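Local coordinates for beta subunit of photoactivated adenylyl cyclase (PDB 5MBC) that senses blue light through a flavin-binding BLUF domain and couples it to adenylyl cyclase activity, the conversion of ATP to cyclic AMP, at the interface of chains A and B. Sequence-based numbering; all coordinates share one arbitrary frame. Chains: chain A/B, Beta subunit of photoactivated adenylyl cyclase.

Contacts 1 and 2 sample one two-fold symmetric interface, the centres of their C-alpha atoms lying about 25 Å apart. They are built from overlapping parts: helix 173-193 and strand 260-262 take part in both, but with the chains exchanged, so that the helix comes from chain A in contact 1 and from chain B in contact 2. B:Met261 meets A:Phe184 in contact 1, and A:Met261 meets B:Asn181 in contact 2. Contact 1 adds the end of helix 110-129, which meets the partner's residues 266-267; this may link movements of that helix to the partner's cyclase domain.

Contact 1: the interface of chains A and B. Residues chain A 128, 184, 188, 201; chain B 261-262, 266-267.
The backbone of B:Met267 meets the end of helix 110-129 of A: its N-H points almost straight (177° at H) at the carbonyl O of A:Lys128, 2.7 Å from N to O. The donor stands well above the carbonyl plane, 54° out of it, instead of on a lone pair. Beside this bond CG of B:Met267 rests on CB of A:Lys128.

The tightly packed part lies where two phenylalanines of the cyclase domain of A receive the chain of B. A:Phe184 and A:Phe201 overlap face to face with an offset, CD2 of A:Phe184 standing 3.5 Å above the A:Phe201 ring toward its rim. B:Met261 and B:Gly262 meet this pair largely at its edges. The backbone N of B:Gly262 lies in the plane of the A:Phe184 ring and the carbonyl O of B:Met261 in that of A:Phe201, while CB of B:Met261 touches CE2 of A:Phe184 at 3.8 Å. The stem of B:Lys266 instead passes over the rim of A:Phe201 on the side away from A:Phe184, the two side chains sliding past each other in opposite directions with CG of the lysine 3.8 Å from CZ of the ring. CG lies anti to the backbone N (chi1 177°), and bends at chi2 and chi4 carry the terminal amine nitrogen NZ back to the carbonyl O of its neighbour B:Met267. The aliphatic stem thus packs on A while the amine, probably charged, bonds within B.

Toward A:Thr188 the apolar contact stays close, but the polar link is looser, running through a water. The methyl CG2 of A:Thr188 reaches CB of B:Lys266 at 3.6 Å, the two side chains crossing at about a right angle. A:Thr188 OG1 donates to the carbonyl O of A:Phe184 one helical turn earlier and also bonds water 1, which lies 2.9 Å from the carbonyl O of B:Lys266.

Contact 2: the interface of chains A and B. Residues chain A 149, 257, 260-261; chain B 173, 176-177, 181.
Helix 173-193 of chain B lies against strands of the chain A class III cyclase fold, packing on the end of strand 247-258, on strand 260-262 and on the loop at A:Pro149. B:Val177 sits centrally on the helix and spreads its two methyls over different partners. CG1, anti to the backbone N (chi1 168°), touches SD of A:Met261, and CG2 lies 3.9 Å from CG2 of A:Ile257 and near the ring carbons of A:Pro149, a residue that is poorly ordered.

A:Ile257 extends its delta branch past this group, so that CD1 meets CG2 of B:Val176 at 3.6 Å, while the side chains of A:Ile257 and B:Val173 run past each other in opposite directions, CG2 of the former near CG1 of the latter.

A:Met261 folds back at chi2 and chi3 (-63° and -58°), which brings its terminal methyl CE against the helix backbone, 3.8 Å from CA of B:Val177 and 3.5 Å from the carbonyl O of the same residue. B:Asn181, one turn further on, crosses the methionine at about a right angle: its amide oxygen OD1 faces CE and CA of A:Met261, and its amide nitrogen ND2 turns to water 2 at 2.9 Å. The same water lies 2.8 Å from the backbone O of A:Asn260, bridging the helix to the strand beside the apolar contacts.

Class III cyclases form their active sites between two catalytic domains, so this packing of helix on strand likely holds the two halves in register and could pass movements of one domain to the other.

Contact 1: the interface of chains A and B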
ATOM      1  N   LYS A 128      -1.497  -0.115  -8.511  1.00 24.56           N
ATOM      2  CA  LYS A 128      -2.729   0.426  -7.948  1.00 23.02           C
ATOM      3  C   LYS A 128      -2.673   0.505  -6.428  1.00 21.12           C
ATOM      4  O   LYS A 128      -3.324   1.369  -5.831  1.00 25.16           O
ATOM      5  CB  LYS A 128      -3.923  -0.420  -8.390  1.00 20.53           C
ATOM      6  CG  LYS A 128      -4.062  -0.557  -9.896  1.00 31.21           C
ATOM      7  CD  LYS A 128      -5.276  -1.390 -10.269  1.00 32.43           C
ATOM      8  CE  LYS A 128      -5.405  -1.530 -11.777  1.00 38.13           C
ATOM      9  NZ  LYS A 128      -5.518  -0.205 -12.446  1.00 35.62           N
ATOM     10  N   PHE A 184     -14.723   5.254  -2.100  1.00 16.18           N
ATOM     11  CA  PHE A 184     -13.293   5.360  -2.378  1.00 19.31           C
ATOM     12  C   PHE A 184     -13.039   5.861  -3.794  1.00 19.18           C
ATOM     13  O   PHE A 184     -12.124   6.660  -4.023  1.00 15.45           O
ATOM     14  CB  PHE A 184     -12.611   4.008  -2.163  1.00 16.05           C
ATOM     15  CG  PHE A 184     -12.419   3.640  -0.718  1.00 20.32           C
ATOM     16  CD1 PHE A 184     -12.648   4.565   0.286  1.00 19.91           C
ATOM     17  CD2 PHE A 184     -11.995   2.368  -0.366  1.00 15.25           C
ATOM     18  CE1 PHE A 184     -12.466   4.228   1.615  1.00 19.27           C
ATOM     19  CE2 PHE A 184     -11.810   2.026   0.962  1.00 19.39           C
ATOM     20  CZ  PHE A 184     -12.047   2.958   1.952  1.00 18.54           C
ATOM     21  N   THR A 188     -10.969   9.259  -4.383  1.00 19.30           N
ATOM     22  CA  THR A 188      -9.672   9.144  -5.044  1.00 23.22           C
ATOM     23  C   THR A 188      -9.631   9.961  -6.329  1.00 17.91           C
ATOM     24  O   THR A 188      -8.629  10.625  -6.619  1.00 19.72           O
ATOM     25  CB  THR A 188      -9.355   7.675  -5.332  1.00 18.20           C
ATOM     26  OG1 THR A 188      -9.321   6.941  -4.101  1.00 19.60           O
ATOM     27  CG2 THR A 188      -8.009   7.546  -6.028  1.00 18.70           C
ATOM     28  N   PHE A 201      -5.999   3.716   2.480  1.00 16.98           N
ATOM     29  CA  PHE A 201      -7.342   3.554   3.020  1.00 17.58           C
ATOM     30  C   PHE A 201      -7.236   2.847   4.364  1.00 21.44           C
ATOM     31  O   PHE A 201      -6.559   1.821   4.477  1.00 24.67           O
ATOM     32  CB  PHE A 201      -8.232   2.751   2.069  1.00 18.76           C
ATOM     33  CG  PHE A 201      -8.350   3.337   0.692  1.00 20.48           C
ATOM     34  CD1 PHE A 201      -8.324   4.708   0.498  1.00 23.83           C
ATOM     35  CD2 PHE A 201      -8.491   2.511  -0.413  1.00 17.52           C
ATOM     36  CE1 PHE A 201      -8.436   5.244  -0.773  1.00 19.72           C
ATOM     37  CE2 PHE A 201      -8.601   3.041  -1.683  1.00 17.89           C
ATOM     38  CZ  PHE A 201      -8.574   4.408  -1.865  1.00 20.36           C
TER
ATOM     39  N   MET B 261     -10.079  -3.071  -1.594  1.00 15.80           N
ATOM     40  CA  MET B 261     -11.076  -2.040  -1.832  1.00 17.11           C
ATOM     41  C   MET B 261     -10.459  -0.894  -2.620  1.00 19.68           C
ATOM     42  O   MET B 261      -9.243  -0.683  -2.606  1.00 17.80           O
ATOM     43  CB  MET B 261     -11.658  -1.515  -0.511  1.00 22.00           C
ATOM     44  CG  MET B 261     -12.043  -2.607   0.476  1.00 33.18           C
ATOM     45  SD  MET B 261     -13.487  -3.556  -0.028  1.00 36.84           S
ATOM     46  CE  MET B 261     -14.794  -2.385   0.322  1.00 48.27           C
ATOM     47  N   GLY B 262     -11.319  -0.147  -3.308  1.00 17.54           N
ATOM     48  CA  GLY B 262     -10.876   1.000  -4.073  1.00 19.25           C
ATOM     49  C   GLY B 262     -11.369   0.998  -5.505  1.00 20.89           C
ATOM     50  O   GLY B 262     -12.477   0.534  -5.790  1.00 20.34           O
ATOM     51  N   LYS B 266      -6.766   3.655  -7.438  1.00 21.63           N
ATOM     52  CA  LYS B 266      -6.066   3.377  -6.189  1.00 24.96           C
ATOM     53  C   LYS B 266      -6.745   2.211  -5.491  1.00 21.28           C
ATOM     54  O   LYS B 266      -7.962   2.238  -5.279  1.00 18.89           O
ATOM     55  CB  LYS B 266      -6.052   4.603  -5.269  1.00 23.77           C
ATOM     56  CG  LYS B 266      -5.390   4.361  -3.917  1.00 23.23           C
ATOM     57  CD  LYS B 266      -3.875   4.431  -4.018  1.00 36.91           C
ATOM     58  CE  LYS B 266      -3.212   4.181  -2.671  1.00 35.68           C
ATOM     59  NZ  LYS B 266      -3.244   2.742  -2.288  1.00 33.45           N
ATOM     60  N   MET B 267      -5.961   1.198  -5.134  1.00 19.28           N
ATOM     61  CA  MET B 267      -6.441   0.050  -4.384  1.00 18.20           C
ATOM     62  C   MET B 267      -5.718  -0.030  -3.046  1.00 18.01           C
ATOM     63  O   MET B 267      -4.644   0.551  -2.859  1.00 18.83           O
ATOM     64  CB  MET B 267      -6.234  -1.257  -5.164  1.00 22.78           C
ATOM     65  CG  MET B 267      -7.083  -1.385  -6.418  1.00 19.97           C
ATOM     66  SD  MET B 267      -8.837  -1.588  -6.056  1.00 22.65           S
ATOM     67  CE  MET B 267      -8.814  -3.094  -5.089  1.00 24.15           C
TER
HETATM   68  O   HOH W   1      -9.971   4.333  -5.329  1.00 22.76           O

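Contact 2: the interface of chains A and B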
ATOM      1  N   PRO A 149      13.902   9.951   4.469  1.00 47.47           N
ATOM      2  CA  PRO A 149      12.733  10.696   4.949  1.00 44.11           C
ATOM      3  C   PRO A 149      13.049  12.172   5.130  1.00 43.27           C
ATOM      4  O   PRO A 149      14.165  12.555   5.485  1.00 50.78           O
ATOM      5  CB  PRO A 149      12.406  10.023   6.287  1.00 45.33           C
ATOM      6  CG  PRO A 149      12.980   8.646   6.163  1.00 55.86           C
ATOM      7  CD  PRO A 149      14.223   8.805   5.335  1.00 57.43           C
ATOM      8  N   ILE A 257       6.960  14.032   8.741  1.00 16.71           N
ATOM      9  CA  ILE A 257       8.069  13.287   8.160  1.00 19.52           C
ATOM     10  C   ILE A 257       7.496  12.299   7.156  1.00 20.58           C
ATOM     11  O   ILE A 257       6.666  11.454   7.508  1.00 24.49           O
ATOM     12  CB  ILE A 257       8.886  12.567   9.242  1.00 22.02           C
ATOM     13  CG1 ILE A 257       9.497  13.581  10.210  1.00 25.75           C
ATOM     14  CG2 ILE A 257       9.971  11.713   8.602  1.00 19.01           C
ATOM     15  CD1 ILE A 257       9.220  13.272  11.661  1.00 39.52           C
ATOM     16  N   ASN A 260      10.090   6.193   3.850  1.00 28.57           N
ATOM     17  CA  ASN A 260       9.987   4.765   4.113  1.00 28.89           C
ATOM     18  C   ASN A 260      10.217   4.484   5.592  1.00 25.75           C
ATOM     19  O   ASN A 260      11.188   4.971   6.180  1.00 26.69           O
ATOM     20  CB  ASN A 260      11.006   3.996   3.273  1.00 32.09           C
ATOM     21  CG  ASN A 260      10.909   4.318   1.797  1.00 22.06           C
ATOM     22  OD1 ASN A 260       9.821   4.324   1.222  1.00 26.20           O
ATOM     23  ND2 ASN A 260      12.050   4.595   1.175  1.00 27.41           N
ATOM     24  N   MET A 261       9.332   3.689   6.189  1.00 21.77           N
ATOM     25  CA  MET A 261       9.410   3.343   7.602  0.80 25.96           C
ATOM     26  C   MET A 261       9.085   1.866   7.778  1.00 24.38           C
ATOM     27  O   MET A 261       8.288   1.302   7.024  1.00 26.37           O
ATOM     28  CB  MET A 261       8.442   4.185   8.453  0.80 29.74           C
ATOM     29  CG  MET A 261       8.569   5.690   8.277  0.80 35.92           C
ATOM     30  SD  MET A 261      10.172   6.335   8.790  0.80 43.36           S
ATOM     31  CE  MET A 261      10.219   5.808  10.498  0.80 56.36           C
TER
ATOM     32  N   VAL B 173      14.925  14.887  12.530  1.00 35.84           N
ATOM     33  CA  VAL B 173      14.219  13.976  11.631  1.00 35.37           C
ATOM     34  C   VAL B 173      14.871  12.600  11.632  1.00 34.81           C
ATOM     35  O   VAL B 173      14.193  11.572  11.735  1.00 30.03           O
ATOM     36  CB  VAL B 173      14.162  14.563  10.209  1.00 47.51           C
ATOM     37  CG1 VAL B 173      13.661  13.518   9.219  1.00 45.78           C
ATOM     38  CG2 VAL B 173      13.279  15.787  10.184  1.00 50.71           C
ATOM     39  N   VAL B 176      14.010  10.644  14.937  1.00 23.73           N
ATOM     40  CA  VAL B 176      12.677  10.068  15.067  0.50 18.77           C
ATOM     41  C   VAL B 176      12.494   8.910  14.094  1.00 19.77           C
ATOM     42  O   VAL B 176      11.830   7.922  14.428  1.00 19.74           O
ATOM     43  CB  VAL B 176      11.583  11.139  14.893  0.50 25.24           C
ATOM     44  CG1 VAL B 176      11.445  11.969  16.159  0.50 28.49           C
ATOM     45  CG2 VAL B 176      11.881  12.027  13.710  0.50 29.10           C
ATOM     46  N   VAL B 177      13.088   8.989  12.900  1.00 19.25           N
ATOM     47  CA  VAL B 177      12.993   7.885  11.948  1.00 21.84           C
ATOM     48  C   VAL B 177      13.649   6.631  12.517  1.00 20.68           C
ATOM     49  O   VAL B 177      13.098   5.527  12.429  1.00 20.97           O
ATOM     50  CB  VAL B 177      13.612   8.287  10.597  1.00 28.82           C
ATOM     51  CG1 VAL B 177      13.793   7.066   9.706  1.00 33.42           C
ATOM     52  CG2 VAL B 177      12.738   9.325   9.907  1.00 27.77           C
ATOM     53  N   ASN B 181      11.435   3.375  13.362  1.00 20.85           N
ATOM     54  CA  ASN B 181      11.831   2.134  12.701  1.00 22.20           C
ATOM     55  C   ASN B 181      12.110   1.035  13.717  1.00 18.58           C
ATOM     56  O   ASN B 181      11.729  -0.122  13.510  1.00 16.24           O
ATOM     57  CB  ASN B 181      13.059   2.368  11.819  1.00 24.28           C
ATOM     58  CG  ASN B 181      12.703   2.958  10.470  1.00 22.72           C
ATOM     59  OD1 ASN B 181      11.555   2.886  10.035  1.00 24.50           O
ATOM     60  ND2 ASN B 181      13.690   3.536   9.794  1.00 27.43           N
TER
HETATM   61  O   HOH W   2      13.706   4.118   6.942  1.00 41.83           O